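Local coordinates for glucose import ATP-binding protein GlcV (Sulfolobus solfataricus, PDB 1OXX) that powers glucose uptake by binding and hydrolysing ATP as the energy-coupling subunit of the GlcSTUV ABC transporter, at residues 91-96 / 148-153; 97-102 / 132-137; 294-299 / 338-343. The protein carries 1 engineered substitution. All coordinates share one frame; numbering follows the deposited sequence.

Contact 1: 91-96 / 148-153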
ATOM      1  N   TRP A  91       1.027 -10.573 -14.293  1.00 18.03           N
ATOM      2  CA  TRP A  91       1.698 -10.628 -15.595  1.00 15.68           C
ATOM      3  C   TRP A  91       3.016 -11.373 -15.432  1.00 16.05           C
ATOM      4  O   TRP A  91       4.047 -10.778 -15.149  1.00 14.22           O
ATOM      5  CB  TRP A  91       1.974  -9.233 -16.156  1.00 17.99           C
ATOM      6  CG  TRP A  91       2.524  -9.264 -17.554  1.00 14.26           C
ATOM      7  CD1 TRP A  91       2.371 -10.267 -18.470  1.00 14.50           C
ATOM      8  CD2 TRP A  91       3.301  -8.251 -18.198  1.00 17.86           C
ATOM      9  NE1 TRP A  91       2.991  -9.935 -19.648  1.00 15.31           N
ATOM     10  CE2 TRP A  91       3.578  -8.703 -19.510  1.00 26.78           C
ATOM     11  CE3 TRP A  91       3.793  -7.000 -17.806  1.00 13.26           C
ATOM     12  CZ2 TRP A  91       4.324  -7.953 -20.423  1.00 22.67           C
ATOM     13  CZ3 TRP A  91       4.529  -6.259 -18.710  1.00 14.36           C
ATOM     14  CH2 TRP A  91       4.789  -6.735 -20.007  1.00 21.89           C
ATOM     15  N   ALA A  92       2.987 -12.681 -15.620  1.00 13.11           N
ATOM     16  CA  ALA A  92       4.176 -13.483 -15.376  1.00 10.06           C
ATOM     17  C   ALA A  92       5.152 -13.473 -16.546  1.00 10.26           C
ATOM     18  O   ALA A  92       4.868 -12.978 -17.628  1.00 10.81           O
ATOM     19  CB  ALA A  92       3.771 -14.903 -15.057  1.00 21.35           C
ATOM     20  N   LEU A  93       6.328 -14.022 -16.303  1.00 12.45           N
ATOM     21  CA  LEU A  93       7.274 -14.200 -17.389  1.00  9.00           C
ATOM     22  C   LEU A  93       6.800 -15.373 -18.247  1.00 10.46           C
ATOM     23  O   LEU A  93       6.116 -16.269 -17.756  1.00 11.94           O
ATOM     24  CB  LEU A  93       8.673 -14.491 -16.839  1.00  8.83           C
ATOM     25  CG  LEU A  93       9.287 -13.417 -15.948  1.00 13.37           C
ATOM     26  CD1 LEU A  93      10.615 -13.894 -15.383  1.00 10.87           C
ATOM     27  CD2 LEU A  93       9.469 -12.141 -16.746  1.00 14.63           C
ATOM     28  N   TYR A  94       7.137 -15.380 -19.535  1.00  6.75           N
ATOM     29  CA  TYR A  94       6.776 -16.490 -20.403  1.00  9.51           C
ATOM     30  C   TYR A  94       7.720 -17.632 -20.067  1.00  6.82           C
ATOM     31  O   TYR A  94       8.936 -17.488 -20.194  1.00  8.81           O
ATOM     32  CB  TYR A  94       6.940 -16.118 -21.873  1.00 13.65           C
ATOM     33  CG  TYR A  94       5.833 -15.261 -22.429  1.00 23.92           C
ATOM     34  CD1 TYR A  94       5.974 -13.887 -22.508  1.00 23.18           C
ATOM     35  CD2 TYR A  94       4.648 -15.831 -22.880  1.00 35.47           C
ATOM     36  CE1 TYR A  94       4.960 -13.093 -23.029  1.00 29.34           C
ATOM     37  CE2 TYR A  94       3.629 -15.049 -23.399  1.00 26.49           C
ATOM     38  CZ  TYR A  94       3.792 -13.683 -23.477  1.00 26.15           C
ATOM     39  OH  TYR A  94       2.778 -12.905 -23.993  1.00 24.53           O
ATOM     40  N   PRO A  95       7.177 -18.755 -19.626  1.00  4.98           N
ATOM     41  CA  PRO A  95       8.004 -19.854 -19.135  1.00  6.95           C
ATOM     42  C   PRO A  95       8.918 -20.482 -20.176  1.00  7.46           C
ATOM     43  O   PRO A  95       9.955 -21.030 -19.786  1.00  5.01           O
ATOM     44  CB  PRO A  95       6.965 -20.863 -18.624  1.00  9.18           C
ATOM     45  CG  PRO A  95       5.730 -20.523 -19.398  1.00 12.24           C
ATOM     46  CD  PRO A  95       5.732 -19.050 -19.508  1.00  6.34           C
ATOM     47  N   ASN A  96       8.543 -20.445 -21.454  1.00  3.81           N
ATOM     48  CA  ASN A  96       9.360 -21.048 -22.497  1.00  5.93           C
ATOM     49  C   ASN A  96      10.121 -20.047 -23.356  1.00  9.22           C
ATOM     50  O   ASN A  96      10.491 -20.333 -24.504  1.00  9.40           O
ATOM     51  CB  ASN A  96       8.537 -21.959 -23.389  1.00  6.12           C
ATOM     52  CG  ASN A  96       9.401 -22.957 -24.110  1.00 11.71           C
ATOM     53  OD1 ASN A  96      10.479 -23.323 -23.617  1.00  9.96           O
ATOM     54  ND2 ASN A  96       8.957 -23.402 -25.284  1.00  8.54           N
ATOM     55  N   ARG A 148      13.814  -9.125 -11.245  1.00  7.13           N
ATOM     56  CA  ARG A 148      14.615  -8.243 -12.056  1.00  7.08           C
ATOM     57  C   ARG A 148      14.343  -8.413 -13.557  1.00  5.85           C
ATOM     58  O   ARG A 148      14.346  -7.416 -14.288  1.00  6.64           O
ATOM     59  CB  ARG A 148      16.090  -8.381 -11.700  1.00  5.67           C
ATOM     60  CG  ARG A 148      16.393  -7.855 -10.317  1.00  7.77           C
ATOM     61  CD  ARG A 148      17.769  -8.183  -9.835  1.00 16.16           C
ATOM     62  NE  ARG A 148      17.975  -7.602  -8.514  1.00 12.93           N
ATOM     63  CZ  ARG A 148      18.769  -6.579  -8.276  1.00 12.93           C
ATOM     64  NH1 ARG A 148      19.457  -6.022  -9.259  1.00 20.76           N
ATOM     65  NH2 ARG A 148      18.876  -6.110  -7.039  1.00 18.39           N
ATOM     66  N   VAL A 149      14.090  -9.634 -14.025  1.00  6.24           N
ATOM     67  CA  VAL A 149      13.741  -9.815 -15.428  1.00  6.33           C
ATOM     68  C   VAL A 149      12.401  -9.150 -15.727  1.00  7.18           C
ATOM     69  O   VAL A 149      12.239  -8.513 -16.756  1.00  6.53           O
ATOM     70  CB  VAL A 149      13.692 -11.300 -15.789  1.00  7.36           C
ATOM     71  CG1 VAL A 149      13.160 -11.500 -17.191  1.00  8.59           C
ATOM     72  CG2 VAL A 149      15.072 -11.875 -15.641  1.00 10.56           C
ATOM     73  N   ALA A 150      11.444  -9.275 -14.812  1.00  5.00           N
ATOM     74  CA  ALA A 150      10.140  -8.646 -14.988  1.00  7.82           C
ATOM     75  C   ALA A 150      10.274  -7.119 -15.026  1.00  5.13           C
ATOM     76  O   ALA A 150       9.607  -6.441 -15.823  1.00  5.40           O
ATOM     77  CB  ALA A 150       9.181  -9.071 -13.876  1.00  7.70           C
ATOM     78  N   LEU A 151      11.130  -6.567 -14.167  1.00  6.14           N
ATOM     79  CA  LEU A 151      11.363  -5.136 -14.186  1.00  5.07           C
ATOM     80  C   LEU A 151      12.072  -4.720 -15.481  1.00  5.55           C
ATOM     81  O   LEU A 151      11.718  -3.720 -16.077  1.00  4.77           O
ATOM     82  CB  LEU A 151      12.178  -4.732 -12.975  1.00  7.47           C
ATOM     83  CG  LEU A 151      12.363  -3.256 -12.692  1.00 11.14           C
ATOM     84  CD1 LEU A 151      11.038  -2.533 -12.609  1.00  9.69           C
ATOM     85  CD2 LEU A 151      13.164  -3.113 -11.408  1.00 12.74           C
ATOM     86  N   ALA A 152      13.029  -5.500 -15.964  1.00  4.92           N
ATOM     87  CA  ALA A 152      13.713  -5.190 -17.210  1.00  3.65           C
ATOM     88  C   ALA A 152      12.724  -5.174 -18.362  1.00  4.09           C
ATOM     89  O   ALA A 152      12.797  -4.314 -19.250  1.00  5.65           O
ATOM     90  CB  ALA A 152      14.795  -6.236 -17.453  1.00  3.68           C
ATOM     91  N   ARG A 153      11.840  -6.161 -18.396  1.00  4.65           N
ATOM     92  CA  ARG A 153      10.793  -6.197 -19.423  1.00  7.43           C
ATOM     93  C   ARG A 153       9.957  -4.911 -19.406  1.00  6.40           C
ATOM     94  O   ARG A 153       9.628  -4.349 -20.452  1.00  7.68           O
ATOM     95  CB  ARG A 153       9.905  -7.422 -19.219  1.00  6.61           C
ATOM     96  CG  ARG A 153       8.832  -7.547 -20.240  1.00  8.77           C
ATOM     97  CD  ARG A 153       7.960  -8.765 -20.063  1.00 13.04           C
ATOM     98  NE  ARG A 153       7.327  -8.800 -18.761  1.00 10.71           N
ATOM     99  CZ  ARG A 153       6.614  -9.819 -18.313  1.00 10.15           C
ATOM    100  NH1 ARG A 153       6.473 -10.908 -19.061  1.00  8.31           N
ATOM    101  NH2 ARG A 153       6.082  -9.772 -17.103  1.00  9.92           N
TER

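Contact 2: 97-102 / 132-137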
ATOM      1  N   LEU A  97      10.351 -18.874 -22.791  1.00  6.13           N
ATOM      2  CA  LEU A  97      11.237 -17.888 -23.404  1.00  5.41           C
ATOM      3  C   LEU A  97      12.373 -17.686 -22.400  1.00  4.35           C
ATOM      4  O   LEU A  97      12.144 -17.688 -21.187  1.00  4.57           O
ATOM      5  CB  LEU A  97      10.518 -16.558 -23.676  1.00  6.00           C
ATOM      6  CG  LEU A  97       9.512 -16.470 -24.837  1.00  9.47           C
ATOM      7  CD1 LEU A  97       9.079 -15.020 -25.024  1.00  9.30           C
ATOM      8  CD2 LEU A  97      10.060 -17.066 -26.130  1.00 19.61           C
ATOM      9  N   THR A  98      13.598 -17.520 -22.884  1.00  4.06           N
ATOM     10  CA  THR A  98      14.683 -17.254 -21.969  1.00  3.85           C
ATOM     11  C   THR A  98      14.500 -15.861 -21.379  1.00  2.95           C
ATOM     12  O   THR A  98      13.641 -15.086 -21.817  1.00  4.31           O
ATOM     13  CB  THR A  98      16.031 -17.275 -22.678  1.00  3.52           C
ATOM     14  OG1 THR A  98      16.027 -16.278 -23.720  1.00  5.23           O
ATOM     15  CG2 THR A  98      16.288 -18.600 -23.367  1.00  5.45           C
ATOM     16  N   ALA A  99      15.324 -15.508 -20.407  1.00  2.14           N
ATOM     17  CA  ALA A  99      15.269 -14.166 -19.850  1.00  3.37           C
ATOM     18  C   ALA A  99      15.468 -13.135 -20.972  1.00  3.06           C
ATOM     19  O   ALA A  99      14.752 -12.142 -21.040  1.00  4.43           O
ATOM     20  CB  ALA A  99      16.302 -14.015 -18.741  1.00  4.06           C
ATOM     21  N   PHE A 100      16.442 -13.352 -21.854  1.00  3.18           N
ATOM     22  CA  PHE A 100      16.672 -12.439 -22.965  1.00  5.01           C
ATOM     23  C   PHE A 100      15.405 -12.294 -23.792  1.00  4.52           C
ATOM     24  O   PHE A 100      15.006 -11.208 -24.128  1.00  4.16           O
ATOM     25  CB  PHE A 100      17.790 -12.957 -23.892  1.00  5.35           C
ATOM     26  CG  PHE A 100      18.068 -12.063 -25.076  1.00  4.99           C
ATOM     27  CD1 PHE A 100      19.000 -11.068 -24.997  1.00  5.92           C
ATOM     28  CD2 PHE A 100      17.334 -12.175 -26.235  1.00  4.85           C
ATOM     29  CE1 PHE A 100      19.244 -10.236 -26.071  1.00  9.89           C
ATOM     30  CE2 PHE A 100      17.577 -11.347 -27.306  1.00  4.91           C
ATOM     31  CZ  PHE A 100      18.529 -10.374 -27.217  1.00  7.69           C
ATOM     32  N   GLU A 101      14.807 -13.416 -24.166  1.00  4.25           N
ATOM     33  CA  GLU A 101      13.632 -13.410 -25.001  1.00  5.94           C
ATOM     34  C   GLU A 101      12.463 -12.719 -24.316  1.00  3.01           C
ATOM     35  O   GLU A 101      11.659 -12.017 -24.954  1.00  6.96           O
ATOM     36  CB  GLU A 101      13.271 -14.858 -25.359  1.00  5.39           C
ATOM     37  CG  GLU A 101      14.238 -15.515 -26.331  1.00  7.49           C
ATOM     38  CD  GLU A 101      13.882 -16.955 -26.662  1.00 10.18           C
ATOM     39  OE1 GLU A 101      13.670 -17.774 -25.744  1.00  6.72           O
ATOM     40  OE2 GLU A 101      13.830 -17.277 -27.879  1.00 19.19           O
ATOM     41  N   ASN A 102      12.356 -12.892 -22.999  1.00  3.55           N
ATOM     42  CA  ASN A 102      11.301 -12.233 -22.245  1.00  5.35           C
ATOM     43  C   ASN A 102      11.480 -10.717 -22.268  1.00  4.14           C
ATOM     44  O   ASN A 102      10.514  -9.974 -22.413  1.00  5.88           O
ATOM     45  CB  ASN A 102      11.287 -12.721 -20.796  1.00  3.73           C
ATOM     46  CG  ASN A 102      10.318 -13.848 -20.579  1.00  7.73           C
ATOM     47  OD1 ASN A 102       9.101 -13.624 -20.476  1.00 12.15           O
ATOM     48  ND2 ASN A 102      10.831 -15.076 -20.512  1.00  4.38           N
ATOM     49  N   HIS A 132      24.146 -11.798 -16.709  1.00  4.62           N
ATOM     50  CA  HIS A 132      24.795 -13.101 -16.663  1.00  5.30           C
ATOM     51  C   HIS A 132      23.844 -14.289 -16.649  1.00  9.20           C
ATOM     52  O   HIS A 132      24.285 -15.437 -16.723  1.00  9.74           O
ATOM     53  CB  HIS A 132      25.729 -13.196 -15.458  1.00  6.79           C
ATOM     54  CG  HIS A 132      25.058 -12.942 -14.143  1.00  4.94           C
ATOM     55  ND1 HIS A 132      24.539 -11.713 -13.796  1.00  4.58           N
ATOM     56  CD2 HIS A 132      24.842 -13.751 -13.074  1.00  4.98           C
ATOM     57  CE1 HIS A 132      24.028 -11.777 -12.577  1.00  9.91           C
ATOM     58  NE2 HIS A 132      24.195 -13.008 -12.121  1.00  6.94           N
ATOM     59  N   VAL A 133      22.539 -14.029 -16.559  1.00  6.01           N
ATOM     60  CA  VAL A 133      21.569 -15.123 -16.611  1.00  6.59           C
ATOM     61  C   VAL A 133      20.577 -14.971 -17.784  1.00  2.95           C
ATOM     62  O   VAL A 133      19.493 -15.550 -17.780  1.00  5.24           O
ATOM     63  CB  VAL A 133      20.812 -15.268 -15.276  1.00  4.85           C
ATOM     64  CG1 VAL A 133      21.772 -15.707 -14.157  1.00  7.47           C
ATOM     65  CG2 VAL A 133      20.140 -13.988 -14.869  1.00  6.24           C
ATOM     66  N   LEU A 134      20.936 -14.181 -18.785  1.00  4.12           N
ATOM     67  CA  LEU A 134      20.045 -13.964 -19.927  1.00  3.17           C
ATOM     68  C   LEU A 134      19.658 -15.229 -20.667  1.00  4.64           C
ATOM     69  O   LEU A 134      18.586 -15.262 -21.270  1.00  5.22           O
ATOM     70  CB  LEU A 134      20.641 -12.939 -20.902  1.00  5.37           C
ATOM     71  CG  LEU A 134      20.580 -11.482 -20.450  1.00  7.28           C
ATOM     72  CD1 LEU A 134      21.455 -10.561 -21.298  1.00  7.02           C
ATOM     73  CD2 LEU A 134      19.146 -10.984 -20.451  1.00  9.17           C
ATOM     74  N   ASN A 135      20.503 -16.261 -20.660  1.00  4.34           N
ATOM     75  CA  ASN A 135      20.164 -17.492 -21.355  1.00  5.40           C
ATOM     76  C   ASN A 135      19.296 -18.454 -20.562  1.00  6.22           C
ATOM     77  O   ASN A 135      18.836 -19.455 -21.097  1.00  6.58           O
ATOM     78  CB  ASN A 135      21.439 -18.200 -21.805  1.00  9.33           C
ATOM     79  CG  ASN A 135      22.064 -17.537 -23.000  1.00 18.64           C
ATOM     80  OD1 ASN A 135      23.165 -17.898 -23.418  1.00 57.11           O
ATOM     81  ND2 ASN A 135      21.362 -16.570 -23.573  1.00 26.10           N
ATOM     82  N   HIS A 136      19.029 -18.146 -19.301  1.00  2.69           N
ATOM     83  CA  HIS A 136      18.216 -19.022 -18.466  1.00  4.13           C
ATOM     84  C   HIS A 136      16.720 -18.874 -18.735  1.00  4.76           C
ATOM     85  O   HIS A 136      16.233 -17.781 -19.025  1.00  4.42           O
ATOM     86  CB  HIS A 136      18.415 -18.700 -16.987  1.00  5.50           C
ATOM     87  CG  HIS A 136      19.763 -19.056 -16.445  1.00  9.25           C
ATOM     88  ND1 HIS A 136      19.964 -19.430 -15.133  1.00 16.18           N
ATOM     89  CD2 HIS A 136      20.985 -19.059 -17.027  1.00 11.53           C
ATOM     90  CE1 HIS A 136      21.249 -19.678 -14.941  1.00 10.15           C
ATOM     91  NE2 HIS A 136      21.890 -19.456 -16.073  1.00 17.42           N
ATOM     92  N   PHE A 137      15.993 -19.977 -18.611  1.00  3.91           N
ATOM     93  CA  PHE A 137      14.537 -19.904 -18.596  1.00  3.47           C
ATOM     94  C   PHE A 137      14.149 -19.426 -17.200  1.00  4.02           C
ATOM     95  O   PHE A 137      14.902 -19.600 -16.230  1.00  5.03           O
ATOM     96  CB  PHE A 137      13.888 -21.267 -18.849  1.00  2.66           C
ATOM     97  CG  PHE A 137      14.010 -21.743 -20.264  1.00  3.11           C
ATOM     98  CD1 PHE A 137      14.767 -22.843 -20.574  1.00  6.51           C
ATOM     99  CD2 PHE A 137      13.388 -21.066 -21.295  1.00  5.02           C
ATOM    100  CE1 PHE A 137      14.881 -23.282 -21.880  1.00  8.42           C
ATOM    101  CE2 PHE A 137      13.506 -21.489 -22.600  1.00  6.55           C
ATOM    102  CZ  PHE A 137      14.246 -22.606 -22.893  1.00  6.48           C
TER

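Contact 3: 294-299 / 338-343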
ATOM      1  N   ILE A 294       0.762   8.535  29.514  1.00  5.99           N
ATOM      2  CA  ILE A 294      -0.334   8.811  30.451  1.00  7.19           C
ATOM      3  C   ILE A 294      -1.102   7.539  30.779  1.00  5.17           C
ATOM      4  O   ILE A 294      -1.371   6.681  29.910  1.00  5.06           O
ATOM      5  CB  ILE A 294      -1.340   9.875  29.941  1.00  7.61           C
ATOM      6  CG1 ILE A 294      -2.005   9.437  28.634  1.00  6.19           C
ATOM      7  CG2 ILE A 294      -0.679  11.242  29.855  1.00  6.00           C
ATOM      8  CD1 ILE A 294      -3.311  10.143  28.368  1.00  8.23           C
ATOM      9  N   LEU A 295      -1.498   7.441  32.036  1.00  4.43           N
ATOM     10  CA  LEU A 295      -2.318   6.347  32.518  1.00  4.11           C
ATOM     11  C   LEU A 295      -3.746   6.453  32.025  1.00  6.26           C
ATOM     12  O   LEU A 295      -4.353   7.529  32.123  1.00  8.04           O
ATOM     13  CB  LEU A 295      -2.380   6.419  34.040  1.00  6.53           C
ATOM     14  CG  LEU A 295      -1.405   5.592  34.857  1.00 12.18           C
ATOM     15  CD1 LEU A 295      -1.601   5.925  36.329  1.00 12.91           C
ATOM     16  CD2 LEU A 295      -1.627   4.105  34.626  1.00 10.41           C
ATOM     17  N   VAL A 296      -4.278   5.363  31.483  1.00  3.75           N
ATOM     18  CA  VAL A 296      -5.686   5.332  31.116  1.00  5.80           C
ATOM     19  C   VAL A 296      -6.493   4.308  31.936  1.00  5.43           C
ATOM     20  O   VAL A 296      -7.711   4.277  31.866  1.00  7.15           O
ATOM     21  CB  VAL A 296      -5.909   5.149  29.595  1.00  7.31           C
ATOM     22  CG1 VAL A 296      -5.413   6.376  28.846  1.00  9.20           C
ATOM     23  CG2 VAL A 296      -5.270   3.870  29.059  1.00  7.66           C
ATOM     24  N   GLY A 297      -5.821   3.486  32.738  1.00  4.22           N
ATOM     25  CA  GLY A 297      -6.532   2.593  33.628  1.00  7.17           C
ATOM     26  C   GLY A 297      -5.911   1.232  33.806  1.00  6.68           C
ATOM     27  O   GLY A 297      -4.736   1.039  33.520  1.00  9.37           O
ATOM     28  N   LYS A 298      -6.708   0.305  34.316  1.00  9.43           N
ATOM     29  CA  LYS A 298      -6.277  -1.058  34.586  1.00  6.81           C
ATOM     30  C   LYS A 298      -6.762  -2.005  33.496  1.00  7.95           C
ATOM     31  O   LYS A 298      -7.789  -1.784  32.858  1.00  8.61           O
ATOM     32  CB  LYS A 298      -6.878  -1.539  35.913  1.00 12.84           C
ATOM     33  CG  LYS A 298      -6.533  -0.713  37.126  1.00 17.07           C
ATOM     34  CD  LYS A 298      -7.520  -0.962  38.255  1.00 13.86           C
ATOM     35  CE  LYS A 298      -7.552  -2.402  38.706  1.00 19.75           C
ATOM     36  NZ  LYS A 298      -8.432  -2.566  39.915  1.00 22.74           N
ATOM     37  N   GLY A 299      -6.039  -3.098  33.335  1.00  6.31           N
ATOM     38  CA  GLY A 299      -6.444  -4.130  32.405  1.00  7.50           C
ATOM     39  C   GLY A 299      -5.972  -5.475  32.898  1.00  5.97           C
ATOM     40  O   GLY A 299      -5.319  -5.579  33.922  1.00  6.95           O
ATOM     41  N   VAL A 338      -2.667  -5.406  35.012  1.00  4.75           N
ATOM     42  CA  VAL A 338      -1.673  -4.429  34.612  1.00  4.63           C
ATOM     43  C   VAL A 338      -2.264  -3.028  34.556  1.00  4.43           C
ATOM     44  O   VAL A 338      -3.485  -2.838  34.461  1.00  7.05           O
ATOM     45  CB  VAL A 338      -1.123  -4.725  33.190  1.00  5.40           C
ATOM     46  CG1 VAL A 338      -0.371  -6.065  33.159  1.00  7.30           C
ATOM     47  CG2 VAL A 338      -2.246  -4.741  32.175  1.00  6.49           C
ATOM     48  N   LEU A 339      -1.369  -2.058  34.604  1.00  3.66           N
ATOM     49  CA  LEU A 339      -1.715  -0.676  34.336  1.00  4.73           C
ATOM     50  C   LEU A 339      -1.481  -0.429  32.849  1.00  5.74           C
ATOM     51  O   LEU A 339      -0.538  -0.963  32.275  1.00  5.85           O
ATOM     52  CB  LEU A 339      -0.860   0.279  35.160  1.00  5.79           C
ATOM     53  CG  LEU A 339      -0.969   0.120  36.672  1.00  7.30           C
ATOM     54  CD1 LEU A 339      -0.172   1.229  37.340  1.00  8.54           C
ATOM     55  CD2 LEU A 339      -2.441   0.137  37.101  1.00  5.45           C
ATOM     56  N   VAL A 340      -2.346   0.371  32.241  1.00  3.47           N
ATOM     57  CA  VAL A 340      -2.298   0.675  30.809  1.00  5.36           C
ATOM     58  C   VAL A 340      -1.991   2.143  30.587  1.00  4.48           C
ATOM     59  O   VAL A 340      -2.677   3.018  31.112  1.00  4.43           O
ATOM     60  CB  VAL A 340      -3.628   0.332  30.130  1.00  4.60           C
ATOM     61  CG1 VAL A 340      -3.549   0.572  28.632  1.00  7.58           C
ATOM     62  CG2 VAL A 340      -4.009  -1.114  30.416  1.00  5.48           C
ATOM     63  N   TYR A 341      -0.915   2.395  29.853  1.00  3.70           N
ATOM     64  CA  TYR A 341      -0.476   3.731  29.524  1.00  4.67           C
ATOM     65  C   TYR A 341      -0.563   3.892  28.017  1.00  7.07           C
ATOM     66  O   TYR A 341      -0.388   2.934  27.261  1.00  5.38           O
ATOM     67  CB  TYR A 341       0.994   3.948  29.898  1.00  4.90           C
ATOM     68  CG  TYR A 341       1.284   4.094  31.364  1.00  3.64           C
ATOM     69  CD1 TYR A 341       1.485   2.983  32.178  1.00  6.99           C
ATOM     70  CD2 TYR A 341       1.402   5.351  31.923  1.00  4.97           C
ATOM     71  CE1 TYR A 341       1.772   3.138  33.523  1.00  7.72           C
ATOM     72  CE2 TYR A 341       1.668   5.519  33.270  1.00  4.86           C
ATOM     73  CZ  TYR A 341       1.871   4.413  34.060  1.00  9.27           C
ATOM     74  OH  TYR A 341       2.156   4.582  35.403  1.00 11.73           O
ATOM     75  N   VAL A 342      -0.828   5.113  27.575  1.00  5.21           N
ATOM     76  CA  VAL A 342      -0.776   5.411  26.151  1.00  4.47           C
ATOM     77  C   VAL A 342      -0.048   6.725  25.904  1.00  6.11           C
ATOM     78  O   VAL A 342       0.216   7.491  26.823  1.00  5.29           O
ATOM     79  CB  VAL A 342      -2.187   5.508  25.521  1.00  5.01           C
ATOM     80  CG1 VAL A 342      -2.999   4.220  25.726  1.00  6.40           C
ATOM     81  CG2 VAL A 342      -2.962   6.709  26.090  1.00  5.95           C
ATOM     82  N   ARG A 343       0.287   6.971  24.641  1.00  5.23           N
ATOM     83  CA  ARG A 343       0.780   8.273  24.219  1.00  7.38           C
ATOM     84  C   ARG A 343      -0.436   9.166  23.996  1.00  7.02           C
ATOM     85  O   ARG A 343      -1.216   8.951  23.061  1.00  7.52           O
ATOM     86  CB  ARG A 343       1.538   8.147  22.906  1.00  6.71           C
ATOM     87  CG  ARG A 343       2.728   7.255  22.991  1.00  6.83           C
ATOM     88  CD  ARG A 343       3.845   7.839  23.810  1.00 11.24           C
ATOM     89  NE  ARG A 343       5.126   7.180  23.570  1.00  8.87           N
ATOM     90  CZ  ARG A 343       6.164   7.301  24.361  1.00  7.34           C
ATOM     91  NH1 ARG A 343       6.081   8.060  25.443  1.00 10.07           N
ATOM     92  NH2 ARG A 343       7.293   6.668  24.087  1.00  6.98           N
TER

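Contact 1: 91-96 / 148-153
The guanidinium of R153 is sandwiched between two side chains of the 91-96 loop: the indole of W91 lies flat on one face and L93 CD2 sits over the opposite one, while the carbonyl oxygens of W91 and A92 approach the edge in the plane of the group. This is an arginine-tryptophan stack in the ABC-ATPase domain, joining the loop that follows strand 84-88 to helix 143-155, whose start carries the family's signature sequence. The two planes are only 4° apart. R153 CZ stands 3.6 Å from the centroid of the W91 six-membered ring, over its face, so the contact also counts as cation-pi. From the other side, L93 CD2 comes within 4.0 Å of R153 NH1.

Arginine suits this buried place because its flat cation can stack and donate at the same time. R153 NH1 gives a straight bond to A92 O (3.0 Å, 166°), and NH2 a more bent one to W91 O (3.0 Å, 134°); a weak bond from NH2 also reaches A92 O, so that oxygen receives both terminal nitrogens. In each of the two stronger bonds the donor stands above the carbonyl plane. The stack and the edge bonds together hold the guanidinium against rotation. Its chain leaves the helix extended and bends only at chi3, which turns NE over the indole, 3.5 Å from W91 CZ2.

W91 lies about 8 Å, side chain to side chain, from Q89, a probable ATP-binding residue. A150, small enough to let L93 come close to the helix, lies next to V149, whose CG1 meets L93 CD2 at 3.8 Å.

Contact 2: 97-102 / 132-137
A capping box formed by T98 and E101 closes the start of helix 99-104, and the same helix end docks on the type I turn from V133 to H136, where T98 CB touches L134 O. The contact lies within the helical part of the ABC-ATPase domain. Threonine suits the N-cap because its hydroxyl can turn back to the helix: chi1 of 59° sets OG1 between the backbone N and the carbonyl carbon, where it accepts from E101 N at 3.1 Å. In return E101 OE1 takes the N-H of T98 (2.9 Å) on its anti lone pair.

The turn's carbonyls take the next two amides of the helix. A99 N donates to H136 O at 2.8 Å, nearly along the C=O axis, and F100 N reaches L134 O at 2.9 Å, in the carbonyl plane and on a lone pair. These carbonyls, with the carboxylate of E101, probably suit the positive end of the helix. A99 is small enough to let the turn approach this closely, and L134 adds an apolar contact, its CB 4.1 Å from F100 CB.

An alanine in place of T98 would probably leave E101 N without its side-chain cap and open a gap where CG2 meets N135 O and F137 CE2. Around the contact, V149 of helix 143-155 packs on A99, and V121 and A125 of helix 114-127 meet F100 and L134. The F137 ring finishes the contact beside the loop before the helix, presenting an edge to L97 O, 3.6 Å from its CD2.

Contact 3: 294-299 / 338-343
L295 lays its CD2 methyl over one face of the Y341 ring, 3.7 Å from the ring centroid and offset toward the rim, a CH-pi contact; L295 CG also comes within 3.5 Å of Y341 CE2. Leucine suits the place because its forked end can cover a flat ring. CD2 reaches on to L339 CB, on the same sheet face. V296, at the bulge, sets its CG2 against V340 CG1 at 3.7 Å and its CG1 against V342 CG2, crossing the V342 side chain at about a right angle; V340 and V342 lie on the face opposite Y341. Branching at CB puts each valine's methyls close to the backbone, where they meet their neighbours across the pair.

The backbone pairing that positions them is antiparallel and interrupted by a classic beta bulge, with V296 and G297 both opposite V340. V296 N donates to V340 O (2.9 Å, 177°), and V340 N returns a bond to G297 O (2.8 Å). Bonds in both directions between I294 and V342 and between G299 and V338 hold the register on either side. Glycine fits at 297 because, at its backbone angles, a CB would be jammed against the carbonyl oxygen of V296. At G299 a CB would press on V340 CG2, which already lies 4.1 Å from G299 N.

Further out, the Y341 hydroxyl is hydrogen-bonded to I288 N, fixing the far end of the ring. The pair belongs to the five-stranded antiparallel sheet of the C-terminal domain, probably related to the OB fold. Strand 337-342 is flanked on its other side by strand 281-284, through backbone bonds of L339 and Y341 to S284 and K282, while strand 261-263 brings L261 and F263 against V340, V296 and V342 and bonds to the backbone of V296.

Overall arrangement
Contacts 1 and 2 are neighbours in the ABC-ATPase domain, their centres about 9 Å apart, whereas contact 3 lies in the C-terminal domain, about 52 Å and 58 Å between centres from them. Along the chain, 97-102 and 132-137 fall between the two segments of contact 1, and contact 3 follows later. N102 bridges the first two: its OD1 probably accepts from Y94 N, and its backbone O packs against R153. Helices 99-104 and 143-155 are thus tied to the loop leaving strand 84-88, near the probable ATP site. Contact 3 pairs two strands of a separate sheet beyond the linker, in keeping with an ATPase domain followed by a distinct C-terminal domain.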